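Local coordinates for protein hydrolase (Thermococcus thioreducens, PDB 6IAH) that is a magnesium-binding phosphatase of the haloacid dehalogenase superfamily with diverse substrate specificity, probably including phosphoglycolate, at residues A[25-30]-A[36-41]; A[150-153]-A[159-162]. One frame throughout, in Å; residues are numbered along the deposited sequence.

Interaction 1: residues A[25-30]-A[36-41]; sequences TAEYFL and EREIKP
Glu-27, on helix 17-32, reaches across to the chain that follows the helix and takes the backbone N-H of Ile-39 on its OE2. This hydrogen bond, 2.9 Å from Ile-39 N to Glu-27 OE2, uses the anti lone pair of the oxygen and bends moderately, at 155°. The Glu-27 chain is extended beyond CG (chi2 176°), which carries the carboxylate out to the loop backbone.

Apolar contacts lie beside the bond, around the Ile-39 side chain. CG1 of Ile-39 lies 3.8 Å from CB of Ala-26, one turn before Leu-30, and 3.9 Å from CG of Glu-27. Farther out on the same branch, CD1 of Ile-39 meets CD1 of Leu-30 at 3.8 Å, the two side chains crossing at about a right angle. Ile-64 and Ala-67 of helix 56-68 touch Ala-26 and Leu-30, respectively.

Two like charges also draw near: Glu-27 OE2 and Glu-38 OE1 are 4.3 Å apart, with their carboxylate planes turned 75° from each other. Lys-23 NZ forms salt bridges to both oxygens and so probably offsets their repulsion. One carboxylate oxygen thus serves a backbone amide and a lysine together, tying the loop to the helix beside a buried isoleucine.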
loop_
_atom_site.group_PDB
_atom_site.type_symbol
_atom_site.label_atom_id
_atom_site.label_comp_id
_atom_site.label_asym_id
_atom_site.label_seq_id
_atom_site.Cartn_x
_atom_site.Cartn_y
_atom_site.Cartn_z
ATOM N N THR A 25 -16.497 -1.960 1.897
ATOM C CA THR A 25 -16.791 -1.065 3.025
ATOM C C THR A 25 -17.783 0.057 2.669
ATOM O O THR A 25 -18.726 0.295 3.399
ATOM C CB THR A 25 -15.488 -0.414 3.493
ATOM O OG1 THR A 25 -14.621 -1.474 3.863
ATOM C CG2 THR A 25 -15.737 0.571 4.562
ATOM N N ALA A 26 -17.570 0.723 1.551
ATOM C CA ALA A 26 -18.441 1.788 1.131
ATOM C C ALA A 26 -19.809 1.186 0.887
ATOM O O ALA A 26 -20.813 1.771 1.302
ATOM C CB ALA A 26 -17.933 2.496 -0.104
ATOM N N GLU A 27 -19.834 0.022 0.253
ATOM C CA GLU A 27 -21.145 -0.586 -0.137
ATOM C C GLU A 27 -21.886 -1.092 1.071
ATOM O O GLU A 27 -23.099 -1.007 1.088
ATOM C CB GLU A 27 -20.961 -1.650 -1.172
ATOM C CG GLU A 27 -20.648 -1.119 -2.537
ATOM C CD GLU A 27 -20.355 -2.231 -3.565
ATOM O OE1 GLU A 27 -20.283 -3.420 -3.198
ATOM O OE2 GLU A 27 -20.159 -1.866 -4.743
ATOM N N TYR A 28 -21.165 -1.466 2.148
ATOM C CA TYR A 28 -21.774 -1.810 3.430
ATOM C C TYR A 28 -22.543 -0.584 3.984
ATOM O O TYR A 28 -23.696 -0.727 4.395
ATOM C CB TYR A 28 -20.694 -2.247 4.432
ATOM C CG TYR A 28 -21.183 -2.533 5.828
ATOM C CD1 TYR A 28 -21.254 -1.515 6.771
ATOM C CD2 TYR A 28 -21.612 -3.819 6.199
ATOM C CE1 TYR A 28 -21.723 -1.738 8.075
ATOM C CE2 TYR A 28 -22.084 -4.058 7.507
ATOM C CZ TYR A 28 -22.104 -2.997 8.442
ATOM O OH TYR A 28 -22.563 -3.151 9.725
ATOM N N PHE A 29 -21.905 0.598 4.035
ATOM C CA PHE A 29 -22.624 1.789 4.572
ATOM C C PHE A 29 -23.722 2.241 3.631
ATOM O O PHE A 29 -24.799 2.649 4.064
ATOM C CB PHE A 29 -21.665 2.914 4.851
ATOM C CG PHE A 29 -20.870 2.638 6.058
ATOM C CD1 PHE A 29 -21.416 2.880 7.290
ATOM C CD2 PHE A 29 -19.673 1.928 5.962
ATOM C CE1 PHE A 29 -20.744 2.523 8.443
ATOM C CE2 PHE A 29 -19.000 1.572 7.129
ATOM C CZ PHE A 29 -19.543 1.852 8.346
ATOM N N LEU A 30 -23.462 2.183 2.347
ATOM C CA LEU A 30 -24.533 2.481 1.401
ATOM C C LEU A 30 -25.779 1.635 1.640
ATOM O O LEU A 30 -26.900 2.162 1.616
ATOM C CB LEU A 30 -24.038 2.421 -0.033
ATOM C CG LEU A 30 -23.026 3.515 -0.421
ATOM C CD1 LEU A 30 -22.390 3.202 -1.747
ATOM C CD2 LEU A 30 -23.603 4.955 -0.438
ATOM N N GLU A 36 -28.222 0.616 -3.246
ATOM C CA GLU A 36 -27.727 -0.610 -3.828
ATOM C C GLU A 36 -26.793 -0.379 -5.033
ATOM O O GLU A 36 -26.208 -1.315 -5.518
ATOM C CB GLU A 36 -28.909 -1.527 -4.235
ATOM C CG GLU A 36 -29.645 -2.155 -3.059
ATOM C CD GLU A 36 -28.731 -3.041 -2.210
ATOM O OE1 GLU A 36 -28.556 -4.218 -2.573
ATOM O OE2 GLU A 36 -28.164 -2.560 -1.193
ATOM N N ARG A 37 -26.662 0.852 -5.492
ATOM C CA ARG A 37 -25.776 1.193 -6.601
ATOM C C ARG A 37 -24.328 0.818 -6.175
ATOM O O ARG A 37 -23.926 1.019 -4.997
ATOM C CB ARG A 37 -25.845 2.695 -6.994
ATOM C CG ARG A 37 -27.222 3.372 -7.070
ATOM C CD ARG A 37 -27.127 4.867 -7.438
ATOM N NE ARG A 37 -26.767 5.806 -6.327
ATOM C CZ ARG A 37 -27.609 6.326 -5.428
ATOM N NH1 ARG A 37 -28.904 6.030 -5.435
ATOM N NH2 ARG A 37 -27.162 7.147 -4.486
ATOM N N GLU A 38 -23.588 0.195 -7.086
ATOM C CA GLU A 38 -22.260 -0.282 -6.726
ATOM C C GLU A 38 -21.235 0.823 -6.843
ATOM O O GLU A 38 -21.363 1.788 -7.594
ATOM C CB GLU A 38 -21.814 -1.481 -7.548
ATOM C CG GLU A 38 -22.343 -2.813 -7.039
ATOM C CD GLU A 38 -22.125 -3.861 -8.090
ATOM O OE1 GLU A 38 -20.981 -4.368 -8.177
ATOM O OE2 GLU A 38 -23.076 -4.093 -8.867
ATOM N N ILE A 39 -20.198 0.666 -6.053
ATOM C CA ILE A 39 -19.051 1.535 -6.180
ATOM C C ILE A 39 -18.220 1.078 -7.389
ATOM O O ILE A 39 -17.732 -0.058 -7.378
ATOM C CB ILE A 39 -18.205 1.504 -4.877
ATOM C CG1 ILE A 39 -18.991 2.155 -3.756
ATOM C CG2 ILE A 39 -16.899 2.260 -5.052
ATOM C CD1 ILE A 39 -19.227 3.639 -3.894
ATOM N N LYS A 40 -18.061 1.955 -8.395
ATOM C CA LYS A 40 -17.260 1.622 -9.577
ATOM C C LYS A 40 -15.760 1.599 -9.250
ATOM O O LYS A 40 -15.247 2.408 -8.462
ATOM C CB LYS A 40 -17.528 2.583 -10.718
ATOM C CG LYS A 40 -18.809 2.357 -11.467
ATOM C CD LYS A 40 -18.937 3.405 -12.566
ATOM C CE LYS A 40 -20.389 3.718 -12.899
ATOM N NZ LYS A 40 -20.542 5.022 -13.642
ATOM N N PRO A 41 -15.038 0.659 -9.865
ATOM C CA PRO A 41 -13.617 0.449 -9.490
ATOM C C PRO A 41 -12.730 1.655 -9.800
ATOM O O PRO A 41 -11.825 1.970 -8.983
ATOM C CB PRO A 41 -13.232 -0.792 -10.309
ATOM C CG PRO A 41 -14.134 -0.710 -11.542
ATOM C CD PRO A 41 -15.431 -0.143 -11.054
#

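Interaction 2: residues A[150-153]-A[159-162]; sequences TGRS and LAER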
loop_
_atom_site.group_PDB
_atom_site.type_symbol
_atom_site.label_atom_id
_atom_site.label_comp_id
_atom_site.label_asym_id
_atom_site.label_seq_id
_atom_site.Cartn_x
_atom_site.Cartn_y
_atom_site.Cartn_z
ATOM N N THR A 150 8.446 -0.122 3.764
ATOM C CA THR A 150 7.063 -0.326 3.292
ATOM C C THR A 150 6.104 0.585 4.043
ATOM O O THR A 150 6.296 0.873 5.202
ATOM C CB THR A 150 6.675 -1.820 3.396
ATOM O OG1 THR A 150 5.342 -2.066 2.900
ATOM C CG2 THR A 150 6.773 -2.330 4.762
ATOM N N GLY A 151 5.021 0.973 3.386
ATOM C CA GLY A 151 3.910 1.659 4.041
ATOM C C GLY A 151 3.062 0.738 4.916
ATOM O O GLY A 151 2.216 1.228 5.676
ATOM N N ARG A 152 3.305 -0.572 4.834
ATOM C CA ARG A 152 2.624 -1.533 5.696
ATOM C C ARG A 152 2.984 -1.274 7.177
ATOM O O ARG A 152 4.079 -0.862 7.477
ATOM C CB ARG A 152 2.984 -2.981 5.288
ATOM C CG ARG A 152 2.215 -3.540 4.073
ATOM C CD ARG A 152 2.749 -4.937 3.649
ATOM N NE ARG A 152 2.009 -5.420 2.463
ATOM C CZ ARG A 152 1.098 -6.359 2.466
ATOM N NH1 ARG A 152 0.797 -7.042 3.599
ATOM N NH2 ARG A 152 0.469 -6.617 1.286
ATOM N N SER A 153 2.024 -1.561 8.075
ATOM C CA SER A 153 2.272 -1.648 9.515
ATOM C C SER A 153 3.005 -2.925 9.796
ATOM O O SER A 153 3.015 -3.800 8.947
ATOM C CB SER A 153 0.929 -1.688 10.285
ATOM O OG SER A 153 0.196 -2.841 9.939
ATOM N N LEU A 159 1.874 -10.324 7.881
ATOM C CA LEU A 159 1.033 -10.928 6.809
ATOM C C LEU A 159 1.792 -11.092 5.474
ATOM O O LEU A 159 1.685 -12.137 4.807
ATOM C CB LEU A 159 -0.261 -10.123 6.549
ATOM C CG LEU A 159 -1.207 -9.898 7.752
ATOM C CD1 LEU A 159 -2.379 -9.024 7.330
ATOM C CD2 LEU A 159 -1.657 -11.226 8.316
ATOM N N ALA A 160 2.527 -10.051 5.073
ATOM C CA ALA A 160 3.345 -10.126 3.882
ATOM C C ALA A 160 4.370 -11.272 3.943
ATOM O O ALA A 160 4.530 -11.984 2.971
ATOM C CB ALA A 160 4.049 -8.819 3.651
ATOM N N GLU A 161 5.067 -11.394 5.080
ATOM C CA GLU A 161 5.933 -12.527 5.299
ATOM C C GLU A 161 5.270 -13.905 5.166
ATOM O O GLU A 161 5.887 -14.841 4.678
ATOM C CB GLU A 161 6.603 -12.432 6.650
ATOM C CG GLU A 161 7.535 -11.269 6.686
ATOM C CD GLU A 161 8.073 -10.996 8.071
ATOM O OE1 GLU A 161 7.400 -11.328 9.072
ATOM O OE2 GLU A 161 9.187 -10.473 8.148
ATOM N N ARG A 162 3.997 -14.021 5.532
ATOM C CA ARG A 162 3.229 -15.234 5.272
ATOM C C ARG A 162 2.993 -15.459 3.806
ATOM O O ARG A 162 3.150 -16.580 3.299
ATOM C CB ARG A 162 1.883 -15.201 5.989
ATOM C CG ARG A 162 2.037 -15.176 7.525
ATOM C CD ARG A 162 0.626 -15.281 8.081
ATOM N NE ARG A 162 0.485 -14.670 9.381
ATOM C CZ ARG A 162 -0.710 -14.462 9.944
ATOM N NH1 ARG A 162 -1.824 -14.902 9.392
ATOM N NH2 ARG A 162 -0.774 -13.882 11.079
#
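Arg-152 lays one face of its guanidinium against the methyl of Ala-160 on helix 154-164. Arg-152 NH1 comes closest to Ala-160 CB, at 3.7 Å. CB of Leu-159 sits at the edge of the group, near its plane, 4.4 Å from Arg-152 NH1. No hydrogen bond joins the two segments; the contact is van der Waals, and its three touching residues are buried. An extended chain from CG to NE (chi2 174°, chi3 -179°) takes the guanidinium from the loop to the helix.

Polar bonds to residues outside the two segments hold all three nitrogens of the same guanidinium. NE makes a salt bridge to Asp-8 OD1, NH2 another to Glu-128 OE1, and NH1 donates to the backbone O of Glu-156. A lysine in place of Arg-152 has no flat three-nitrogen group, so Asp-8 or Glu-128 would probably be left without its mate and the methyl of Ala-160 without the face that covers it.

Within the loop, Thr-150 OG1 accepts from the backbone N of Arg-152 at 3.2 Å, forming an ST turn, and Ser-153 is the N-cap of helix 154-164.

Asp-8 binds magnesium and lies in a sequence consistent with the HAD DxDx(T/V) motif; Arg-152 is thus a second-shell residue of the metal site. A threonine at the C-terminal end of strand 145-149, in the loop leading into the next helix, is consistent with HAD motif II in the Rossmann-like core.

In the fold
Both segments of interaction 1 precede those of interaction 2 along the chain. Their centres are 27 Å apart and their nearest atoms about 15 Å, so they do not touch. They share no helix or strand: residues 25-30 and 36-41 belong to helix 17-32 and the loop before helix 41-50, in the helical part inserted after strand 2-5, whereas 150-153 and 159-162 follow strand 145-149 of the five-stranded parallel sheet. In that sheet strands 145-149 and 2-5 are neighbours; the loop after 2-5 supplies magnesium ligands, and that after 145-149 reaches the site through Arg-152 and Asp-8. Interaction 2 therefore belongs to the catalytic core, while interaction 1 joins helix 17-32 to its following loop, in a helical region consistent with a HAD cap.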